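Local coordinates for alanine racemase 1 (Caldanaerobacter subterraneus subsp. tengcongensis MB4, PDB 4Y2W), which is a two-domain protein of the alanine racemase family, pairing an N-terminal TIM-barrel domain with a C-terminal domain rich in beta strands, at residues A[37-42]-A[50-55]; A[61-66]-A[79-84]; A[20-25]-A[56-61]. The protein carries 1 engineered substitution. One frame throughout, in Å; residues are numbered along the deposited sequence.

Contact 1 of 3, residues A[37-42]-A[50-55]. With ALA (alanine), chain F.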
loop_
_atom_site.group_PDB
_atom_site.type_symbol
_atom_site.label_atom_id
_atom_site.label_comp_id
_atom_site.label_asym_id
_atom_site.label_seq_id
_atom_site.Cartn_x
_atom_site.Cartn_y
_atom_site.Cartn_z
ATOM N N ALA A 37 4.433 22.774 -2.846
ATOM C CA ALA A 37 3.828 21.706 -2.047
ATOM C C ALA A 37 4.236 20.337 -2.599
ATOM O O ALA A 37 3.852 19.965 -3.707
ATOM C CB ALA A 37 2.313 21.847 -2.030
ATOM N N VAL A 38 5.038 19.603 -1.832
ATOM C CA VAL A 38 5.362 18.224 -2.176
ATOM C C VAL A 38 4.138 17.389 -1.819
ATOM O O VAL A 38 3.732 17.345 -0.660
ATOM C CB VAL A 38 6.599 17.711 -1.412
ATOM C CG1 VAL A 38 6.869 16.246 -1.733
ATOM C CG2 VAL A 38 7.817 18.566 -1.742
ATOM N N ILE A 39 3.537 16.762 -2.824
ATOM C CA ILE A 39 2.361 15.921 -2.616
ATOM C C ILE A 39 2.554 14.575 -3.312
ATOM O O ILE A 39 1.603 13.980 -3.828
ATOM C CB ILE A 39 1.061 16.619 -3.091
ATOM C CG1 ILE A 39 1.149 17.024 -4.567
ATOM C CG2 ILE A 39 0.785 17.845 -2.235
ATOM C CD1 ILE A 39 -0.154 17.535 -5.144
ATOM N N LYS A 40 3.796 14.095 -3.302
ATOM C CA LYS A 40 4.131 12.796 -3.879
ATOM C C LYS A 40 3.541 11.656 -3.060
ATOM O O LYS A 40 3.040 11.866 -1.955
ATOM C CB LYS A 40 5.651 12.632 -4.014
ATOM C CG LYS A 40 6.446 12.654 -2.712
ATOM C CD LYS A 40 7.855 13.168 -2.976
ATOM C CE LYS A 40 8.760 13.051 -1.765
ATOM N NZ LYS A 40 9.334 11.684 -1.676
ATOM N N GLY A 41 3.599 10.452 -3.614
ATOM C CA GLY A 41 2.956 9.293 -3.009
ATOM C C GLY A 41 1.479 9.542 -2.760
ATOM O O GLY A 41 0.964 9.218 -1.691
ATOM N N ASP A 42 0.804 10.132 -3.746
ATOM C CA ASP A 42 -0.625 10.434 -3.653
ATOM C C ASP A 42 -0.918 11.356 -2.458
ATOM O O ASP A 42 -1.804 11.092 -1.637
ATOM C CB ASP A 42 -1.439 9.131 -3.581
ATOM C CG ASP A 42 -2.895 9.329 -3.946
ATOM O OD1 ASP A 42 -3.181 10.162 -4.823
ATOM O OD2 ASP A 42 -3.758 8.645 -3.361
ATOM N N TYR A 50 -7.691 15.753 -4.684
ATOM C CA TYR A 50 -8.360 16.694 -3.786
ATOM C C TYR A 50 -7.375 17.641 -3.093
ATOM O O TYR A 50 -7.638 18.839 -2.986
ATOM C CB TYR A 50 -9.225 15.950 -2.758
ATOM C CG TYR A 50 -10.647 15.704 -3.229
ATOM C CD1 TYR A 50 -10.975 14.566 -3.960
ATOM C CD2 TYR A 50 -11.663 16.620 -2.951
ATOM C CE1 TYR A 50 -12.271 14.344 -4.396
ATOM C CE2 TYR A 50 -12.961 16.406 -3.379
ATOM C CZ TYR A 50 -13.260 15.265 -4.103
ATOM O OH TYR A 50 -14.551 15.047 -4.530
ATOM N N VAL A 51 -6.245 17.107 -2.641
ATOM C CA VAL A 51 -5.226 17.917 -1.967
ATOM C C VAL A 51 -4.667 18.987 -2.909
ATOM O O VAL A 51 -4.502 20.140 -2.516
ATOM C CB VAL A 51 -4.082 17.040 -1.414
ATOM C CG1 VAL A 51 -2.897 17.886 -0.966
ATOM C CG2 VAL A 51 -4.584 16.189 -0.257
ATOM N N ALA A 52 -4.385 18.601 -4.150
ATOM C CA ALA A 52 -3.890 19.542 -5.151
ATOM C C ALA A 52 -4.951 20.583 -5.486
ATOM O O ALA A 52 -4.650 21.770 -5.596
ATOM C CB ALA A 52 -3.458 18.805 -6.409
ATOM N N LYS A 53 -6.190 20.129 -5.646
ATOM C CA LYS A 53 -7.313 21.016 -5.940
ATOM C C LYS A 53 -7.403 22.123 -4.892
ATOM O O LYS A 53 -7.496 23.300 -5.238
ATOM C CB LYS A 53 -8.633 20.227 -5.989
ATOM C CG LYS A 53 -9.843 21.024 -6.478
ATOM C CD LYS A 53 -11.136 20.573 -5.798
ATOM C CE LYS A 53 -12.336 21.441 -6.170
ATOM N NZ LYS A 53 -13.094 20.903 -7.336
ATOM N N PHE A 54 -7.351 21.744 -3.619
ATOM C CA PHE A 54 -7.545 22.700 -2.528
ATOM C C PHE A 54 -6.316 23.563 -2.222
ATOM O O PHE A 54 -6.462 24.693 -1.747
ATOM C CB PHE A 54 -8.067 21.993 -1.271
ATOM C CG PHE A 54 -9.564 21.892 -1.230
ATOM C CD1 PHE A 54 -10.236 21.015 -2.071
ATOM C CD2 PHE A 54 -10.308 22.707 -0.387
ATOM C CE1 PHE A 54 -11.620 20.939 -2.053
ATOM C CE2 PHE A 54 -11.692 22.635 -0.365
ATOM C CZ PHE A 54 -12.350 21.752 -1.200
ATOM N N LEU A 55 -5.118 23.051 -2.495
ATOM C CA LEU A 55 -3.902 23.863 -2.381
ATOM C C LEU A 55 -3.781 24.848 -3.552
ATOM O O LEU A 55 -3.227 25.942 -3.394
ATOM C CB LEU A 55 -2.656 22.978 -2.282
ATOM C CG LEU A 55 -2.493 22.189 -0.978
ATOM C CD1 LEU A 55 -1.302 21.247 -1.077
ATOM C CD2 LEU A 55 -2.342 23.110 0.222
HETATM N N ALA F . 10.045 12.711 2.557
HETATM C CA ALA F . 11.070 12.692 1.465
HETATM C C ALA F . 11.832 11.360 1.400
HETATM O O ALA F . 12.360 10.991 0.349
HETATM C CB ALA F . 12.044 13.851 1.634
HETATM O OXT ALA F . 11.951 10.619 2.381
#

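Contact 2 of 3, residues A[61-66]-A[79-84]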
loop_
_atom_site.group_PDB
_atom_site.type_symbol
_atom_site.label_atom_id
_atom_site.label_comp_id
_atom_site.label_asym_id
_atom_site.label_seq_id
_atom_site.Cartn_x
_atom_site.Cartn_y
_atom_site.Cartn_z
ATOM N N ASP A 61 2.469 28.016 -5.239
ATOM C CA ASP A 61 3.287 28.439 -6.386
ATOM C C ASP A 61 3.718 27.287 -7.295
ATOM O O ASP A 61 3.855 27.468 -8.504
ATOM C CB ASP A 61 4.528 29.200 -5.901
ATOM C CG ASP A 61 4.175 30.454 -5.127
ATOM O OD1 ASP A 61 3.396 31.273 -5.654
ATOM O OD2 ASP A 61 4.672 30.622 -3.995
ATOM N N TYR A 62 3.943 26.115 -6.709
ATOM C CA TYR A 62 4.388 24.939 -7.459
ATOM C C TYR A 62 3.901 23.671 -6.760
ATOM O O TYR A 62 3.514 23.705 -5.590
ATOM C CB TYR A 62 5.919 24.922 -7.530
ATOM C CG TYR A 62 6.502 24.835 -8.927
ATOM C CD1 TYR A 62 6.441 23.655 -9.662
ATOM C CD2 TYR A 62 7.138 25.933 -9.504
ATOM C CE1 TYR A 62 6.985 23.576 -10.936
ATOM C CE2 TYR A 62 7.682 25.862 -10.777
ATOM C CZ TYR A 62 7.603 24.683 -11.488
ATOM O OH TYR A 62 8.145 24.605 -12.746
ATOM N N PHE A 63 3.917 22.556 -7.485
ATOM C CA PHE A 63 3.736 21.237 -6.884
ATOM C C PHE A 63 4.951 20.363 -7.155
ATOM O O PHE A 63 5.551 20.433 -8.226
ATOM C CB PHE A 63 2.485 20.545 -7.430
ATOM C CG PHE A 63 1.208 21.014 -6.800
ATOM C CD1 PHE A 63 0.986 20.838 -5.444
ATOM C CD2 PHE A 63 0.220 21.613 -7.565
ATOM C CE1 PHE A 63 -0.193 21.262 -4.858
ATOM C CE2 PHE A 63 -0.966 22.038 -6.988
ATOM C CZ PHE A 63 -1.172 21.863 -5.632
ATOM N N GLY A 64 5.301 19.541 -6.173
ATOM C CA GLY A 64 6.364 18.556 -6.320
ATOM C C GLY A 64 5.791 17.152 -6.286
ATOM O O GLY A 64 4.997 16.821 -5.399
ATOM N N VAL A 65 6.187 16.334 -7.259
ATOM C CA VAL A 65 5.808 14.926 -7.293
ATOM C C VAL A 65 6.986 14.040 -7.676
ATOM O O VAL A 65 7.977 14.508 -8.242
ATOM C CB VAL A 65 4.641 14.661 -8.263
ATOM C CG1 VAL A 65 3.367 15.295 -7.733
ATOM C CG2 VAL A 65 4.967 15.162 -9.663
ATOM N N ALA A 66 6.849 12.751 -7.372
ATOM C CA ALA A 66 7.917 11.779 -7.556
ATOM C C ALA A 66 8.017 11.264 -8.988
ATOM O O ALA A 66 9.121 11.117 -9.512
ATOM C CB ALA A 66 7.725 10.615 -6.599
ATOM N N ILE A 79 -5.570 20.482 -13.034
ATOM C CA ILE A 79 -4.653 21.277 -12.220
ATOM C C ILE A 79 -3.784 22.135 -13.144
ATOM O O ILE A 79 -3.076 21.608 -14.004
ATOM C CB ILE A 79 -3.770 20.383 -11.319
ATOM C CG1 ILE A 79 -4.633 19.574 -10.337
ATOM C CG2 ILE A 79 -2.744 21.216 -10.562
ATOM C CD1 ILE A 79 -5.297 20.387 -9.242
ATOM N N LYS A 80 -3.870 23.453 -12.966
ATOM C CA LYS A 80 -3.138 24.430 -13.787
ATOM C C LYS A 80 -1.768 24.753 -13.200
ATOM O O LYS A 80 -0.836 25.080 -13.936
ATOM C CB LYS A 80 -3.935 25.734 -13.899
ATOM C CG LYS A 80 -5.343 25.586 -14.459
ATOM C CD LYS A 80 -6.179 26.827 -14.170
ATOM C CE LYS A 80 -7.644 26.620 -14.525
ATOM N NZ LYS A 80 -7.849 26.386 -15.983
ATOM N N THR A 81 -1.665 24.683 -11.872
ATOM C CA THR A 81 -0.421 24.936 -11.146
ATOM C C THR A 81 0.768 24.227 -11.806
ATOM O O THR A 81 0.628 23.089 -12.255
ATOM C CB THR A 81 -0.541 24.449 -9.683
ATOM O OG1 THR A 81 -1.743 24.962 -9.096
ATOM C CG2 THR A 81 0.647 24.902 -8.846
ATOM N N PRO A 82 1.938 24.896 -11.879
ATOM C CA PRO A 82 3.130 24.220 -12.403
ATOM C C PRO A 82 3.518 23.013 -11.557
ATOM O O PRO A 82 3.417 23.066 -10.331
ATOM C CB PRO A 82 4.219 25.299 -12.317
ATOM C CG PRO A 82 3.482 26.593 -12.301
ATOM C CD PRO A 82 2.209 26.310 -11.560
ATOM N N ILE A 83 3.954 21.940 -12.214
ATOM C CA ILE A 83 4.316 20.695 -11.535
ATOM C C ILE A 83 5.740 20.282 -11.895
ATOM O O ILE A 83 6.134 20.350 -13.064
ATOM C CB ILE A 83 3.375 19.546 -11.939
ATOM C CG1 ILE A 83 1.919 19.909 -11.636
ATOM C CG2 ILE A 83 3.771 18.250 -11.232
ATOM C CD1 ILE A 83 0.919 19.144 -12.473
ATOM N N LEU A 84 6.498 19.846 -10.887
ATOM C CA LEU A 84 7.871 19.376 -11.078
ATOM C C LEU A 84 7.968 17.888 -10.786
ATOM O O LEU A 84 7.515 17.426 -9.741
ATOM C CB LEU A 84 8.840 20.140 -10.166
ATOM C CG LEU A 84 10.280 19.610 -10.098
ATOM C CD1 LEU A 84 10.970 19.685 -11.450
ATOM C CD2 LEU A 84 11.079 20.364 -9.051
#

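Contact 3 of 3, residues A[20-25]-A[56-61]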
loop_
_atom_site.group_PDB
_atom_site.type_symbol
_atom_site.label_atom_id
_atom_site.label_comp_id
_atom_site.label_asym_id
_atom_site.label_seq_id
_atom_site.Cartn_x
_atom_site.Cartn_y
_atom_site.Cartn_z
ATOM N N HIS A 20 -4.448 25.089 6.310
ATOM C CA HIS A 20 -3.946 25.770 7.500
ATOM C C HIS A 20 -2.445 25.556 7.681
ATOM O O HIS A 20 -1.705 26.515 7.880
ATOM C CB HIS A 20 -4.672 25.293 8.756
ATOM C CG HIS A 20 -4.042 25.772 10.026
ATOM N ND1 HIS A 20 -4.492 26.880 10.708
ATOM C CD2 HIS A 20 -2.982 25.304 10.725
ATOM C CE1 HIS A 20 -3.746 27.067 11.781
ATOM N NE2 HIS A 20 -2.821 26.123 11.814
ATOM N N ASN A 21 -2.011 24.298 7.634
ATOM C CA ASN A 21 -0.588 23.964 7.757
ATOM C C ASN A 21 0.237 24.608 6.649
ATOM O O ASN A 21 1.385 24.992 6.867
ATOM C CB ASN A 21 -0.373 22.447 7.730
ATOM C CG ASN A 21 -0.950 21.747 8.945
ATOM O OD1 ASN A 21 -1.273 22.378 9.950
ATOM N ND2 ASN A 21 -1.080 20.428 8.857
ATOM N N PHE A 22 -0.355 24.715 5.463
ATOM C CA PHE A 22 0.251 25.443 4.350
ATOM C C PHE A 22 0.451 26.915 4.715
ATOM O O PHE A 22 1.537 27.463 4.515
ATOM C CB PHE A 22 -0.616 25.300 3.091
ATOM C CG PHE A 22 -0.252 26.245 1.982
ATOM C CD1 PHE A 22 0.867 26.016 1.194
ATOM C CD2 PHE A 22 -1.040 27.359 1.716
ATOM C CE1 PHE A 22 1.199 26.881 0.165
ATOM C CE2 PHE A 22 -0.712 28.228 0.691
ATOM C CZ PHE A 22 0.409 27.990 -0.087
ATOM N N ARG A 23 -0.589 27.542 5.263
ATOM C CA ARG A 23 -0.505 28.937 5.715
ATOM C C ARG A 23 0.516 29.156 6.847
ATOM O O ARG A 23 1.064 30.249 6.978
ATOM C CB ARG A 23 -1.885 29.466 6.129
ATOM C CG ARG A 23 -2.815 29.732 4.951
ATOM C CD ARG A 23 -4.022 30.577 5.347
ATOM N NE ARG A 23 -4.831 29.950 6.394
ATOM C CZ ARG A 23 -5.691 28.950 6.201
ATOM N NH1 ARG A 23 -5.875 28.427 4.993
ATOM N NH2 ARG A 23 -6.372 28.463 7.231
ATOM N N GLU A 24 0.767 28.125 7.653
ATOM C CA GLU A 24 1.806 28.184 8.686
ATOM C C GLU A 24 3.205 28.291 8.077
ATOM O O GLU A 24 4.067 28.983 8.617
ATOM C CB GLU A 24 1.741 26.959 9.604
ATOM C CG GLU A 24 0.505 26.902 10.487
ATOM C CD GLU A 24 0.511 27.959 11.573
ATOM O OE1 GLU A 24 1.525 28.066 12.291
ATOM O OE2 GLU A 24 -0.502 28.678 11.713
ATOM N N ILE A 25 3.423 27.614 6.952
ATOM C CA ILE A 25 4.719 27.652 6.275
ATOM C C ILE A 25 5.008 29.047 5.711
ATOM O O ILE A 25 6.154 29.500 5.735
ATOM C CB ILE A 25 4.813 26.600 5.145
ATOM C CG1 ILE A 25 4.575 25.186 5.689
ATOM C CG2 ILE A 25 6.172 26.665 4.453
ATOM C CD1 ILE A 25 5.479 24.798 6.840
ATOM N N GLU A 56 -4.305 24.467 -4.717
ATOM C CA GLU A 56 -4.375 25.374 -5.864
ATOM C C GLU A 56 -5.296 26.568 -5.583
ATOM O O GLU A 56 -4.983 27.690 -5.982
ATOM C CB GLU A 56 -4.838 24.629 -7.120
ATOM C CG GLU A 56 -4.868 25.484 -8.378
ATOM C CD GLU A 56 -5.219 24.688 -9.624
ATOM O OE1 GLU A 56 -6.202 23.920 -9.582
ATOM O OE2 GLU A 56 -4.520 24.838 -10.648
ATOM N N LYS A 57 -6.423 26.328 -4.908
ATOM C CA LYS A 57 -7.310 27.414 -4.468
ATOM C C LYS A 57 -6.583 28.337 -3.488
ATOM O O LYS A 57 -6.761 29.556 -3.518
ATOM C CB LYS A 57 -8.570 26.871 -3.778
ATOM C CG LYS A 57 -9.546 26.100 -4.661
ATOM C CD LYS A 57 -10.679 25.523 -3.812
ATOM C CE LYS A 57 -11.491 24.452 -4.531
ATOM N NZ LYS A 57 -12.621 24.999 -5.335
ATOM N N GLU A 58 -5.760 27.743 -2.626
ATOM C CA GLU A 58 -5.045 28.482 -1.585
ATOM C C GLU A 58 -3.896 29.338 -2.134
ATOM O O GLU A 58 -3.352 30.174 -1.417
ATOM C CB GLU A 58 -4.517 27.512 -0.519
ATOM C CG GLU A 58 -4.399 28.114 0.873
ATOM C CD GLU A 58 -5.743 28.476 1.486
ATOM O OE1 GLU A 58 -5.791 29.449 2.272
ATOM O OE2 GLU A 58 -6.749 27.794 1.190
ATOM N N GLY A 59 -3.520 29.112 -3.392
ATOM C CA GLY A 59 -2.561 29.969 -4.091
ATOM C C GLY A 59 -1.125 29.481 -4.037
ATOM O O GLY A 59 -0.197 30.286 -4.001
ATOM N N VAL A 60 -0.936 28.165 -4.046
ATOM C CA VAL A 60 0.402 27.574 -4.021
ATOM C C VAL A 60 1.148 27.871 -5.327
ATOM O O VAL A 60 0.534 27.968 -6.389
ATOM C CB VAL A 60 0.331 26.051 -3.763
ATOM C CG1 VAL A 60 -0.209 25.302 -4.980
ATOM C CG2 VAL A 60 1.691 25.510 -3.346
ATOM N N ASP A 61 2.469 28.016 -5.239
ATOM C CA ASP A 61 3.287 28.439 -6.386
ATOM C C ASP A 61 3.718 27.287 -7.295
ATOM O O ASP A 61 3.855 27.468 -8.504
ATOM C CB ASP A 61 4.528 29.200 -5.901
ATOM C CG ASP A 61 4.175 30.454 -5.127
ATOM O OD1 ASP A 61 3.396 31.273 -5.654
ATOM O OD2 ASP A 61 4.672 30.622 -3.995
#

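Contact 1 of 3, residues A[37-42]-A[50-55]
Ile-39, just past the end of strand 34-38, carries most of this contact by pushing both of its branches against helix 48-58. Its CG2 methyl meets CG1 of Val-51 at 3.9 Å, and it also lies 4.2 Å from CD1 of Leu-55; in both pairs the side chains slide past each other in opposite directions. The other branch ends in CD1, which rests 3.8 Å from CB of Ala-52. A chi1 of 57° sets CG1 between the backbone N and the carbonyl carbon and CG2 anti to that carbon; an extended chi2 (172°) then carries CD1 to Ala-52. Two residues earlier, Ala-37 offers its CB to CD1 of Leu-55 at 3.8 Å. All five residues are buried, and the interface is wholly apolar; Phe-63 of strand 62-65 touches four of them and continues the same core.

The polar side chains serve other partners. Lys-40, the residue after Ile-39, belongs to the alanine pocket and takes no part in the packing; its NZ lies 3.7 Å from the O atom of the bound alanine and forms a salt bridge to Asp-317 of the second subunit. Asp-42 OD1 accepts a hydrogen bond from Ala-48 N.

Apolar side chains from the end of a barrel strand, packed against a helix outside it, form the strand-helix layer typical of a TIM barrel.

Contact 2 of 3, residues A[61-66]-A[79-84]
The Phe-63 ring and the side chains of Thr-81 and Ile-79 form the apolar centre. Phe-63 crosses Thr-81 at about a right angle, with ring atom CD2 3.6 Å from the Thr-81 CG2 methyl, and its CE2 is 4.1 Å from CG2 of Ile-79; both methyls approach the ring obliquely. A chi1 of -80° sets CG of Phe-63 beside the backbone N, anti to the carbonyl carbon, with the ring beside Thr-81. Farther along the strands, CG2 of Val-65 packs 3.7 Å from CG2 of Ile-83.

Tyr-62 packs its ring on Pro-82, whose CB lies over one face, offset toward the rim: a CH-pi contact, 3.6 Å from CB to the Tyr-62 centroid and 15° off the ring normal. The ring edge is turned to the Ile-83 and Leu-84 backbone.

Strands 62-65 and 83-85 are neighbours in the parallel barrel sheet, joined through helix 68-76 as a beta-alpha-beta unit. Phe-63 and Ile-83 point to the helix-covered outside, Leu-84 to the inside, where Gly-64 has no side chain. Three backbone bonds hold the register: Phe-63 N to Pro-82 O at 2.9 Å, Leu-84 N to Phe-63 O at 2.9 Å, and Val-65 N to Leu-84 O at 3.0 Å.

At the polar margin, Tyr-62 OH is gripped by hydrogen bonds with Thr-103 OG1 and Glu-163 OE1, which tie its ring across to later strands of the barrel. Asp-61, just before strand 62-65, accepts a hydrogen bond at OD2 from Ile-35 N.

Contact 3 of 3, residues A[20-25]-A[56-61]
Phe-22 and Arg-23 of helix 15-28 meet the Schellman motif that ends helix 48-58, where Gly-59 adopts positive phi (95°) and the chain turns off toward strand 62-65. The Phe-22 ring bridges this turn. Rim atom CD2 lies 3.5 Å from CG of Glu-58, the two side chains sliding past each other in opposite directions, and CE1, across the ring from it, is 3.8 Å from CG2 of Val-60. Ring atom CZ comes within 4.0 Å of Val-60 CA. A chi1 of 167° puts CG of Phe-22 anti to the backbone N, on the side of helix 48-58, which the CB bond faces.

Both helices belong to the outer layer of the TIM barrel: helix 15-28 precedes strand 34-38 in the chain and helix 48-58 follows it. Phe-22 also packs on Ile-35 and Val-60 on Ala-37, both of that strand.

Toward the surface the contact becomes ionic. Arg-23 NH1 donates to OE1 of Glu-58 at 2.9 Å, a salt bridge with a bent N-H...O angle. OE1 lies near the guanidinium edge, somewhat tilted from its plane, and NH1 meets it from above the carboxylate plane, 68° out of it.

All three contacts lie in the first part of the TIM barrel, their centres 9 to 13 Å apart. Contact 1 is nested within the loop that contact 3 closes; contact 2 follows both along the chain. Helix 48-58 serves contacts 1 and 3, and Asp-61 is common to contacts 2 and 3. Contacts 1 and 2 meet in the sheet, where strands 34-38 and 62-65 are neighbours: probable hydrogen bonds run from Gly-64 N to Ala-37 O and from Ile-39 N to Gly-64 O. Glu-56 OE2 links contacts 3 and 2 by accepting from Lys-80 N and Thr-81 N. Together they join the first three strands of the barrel and helices packed outside them, with Lys-40 of the alanine pocket in segment 37-42.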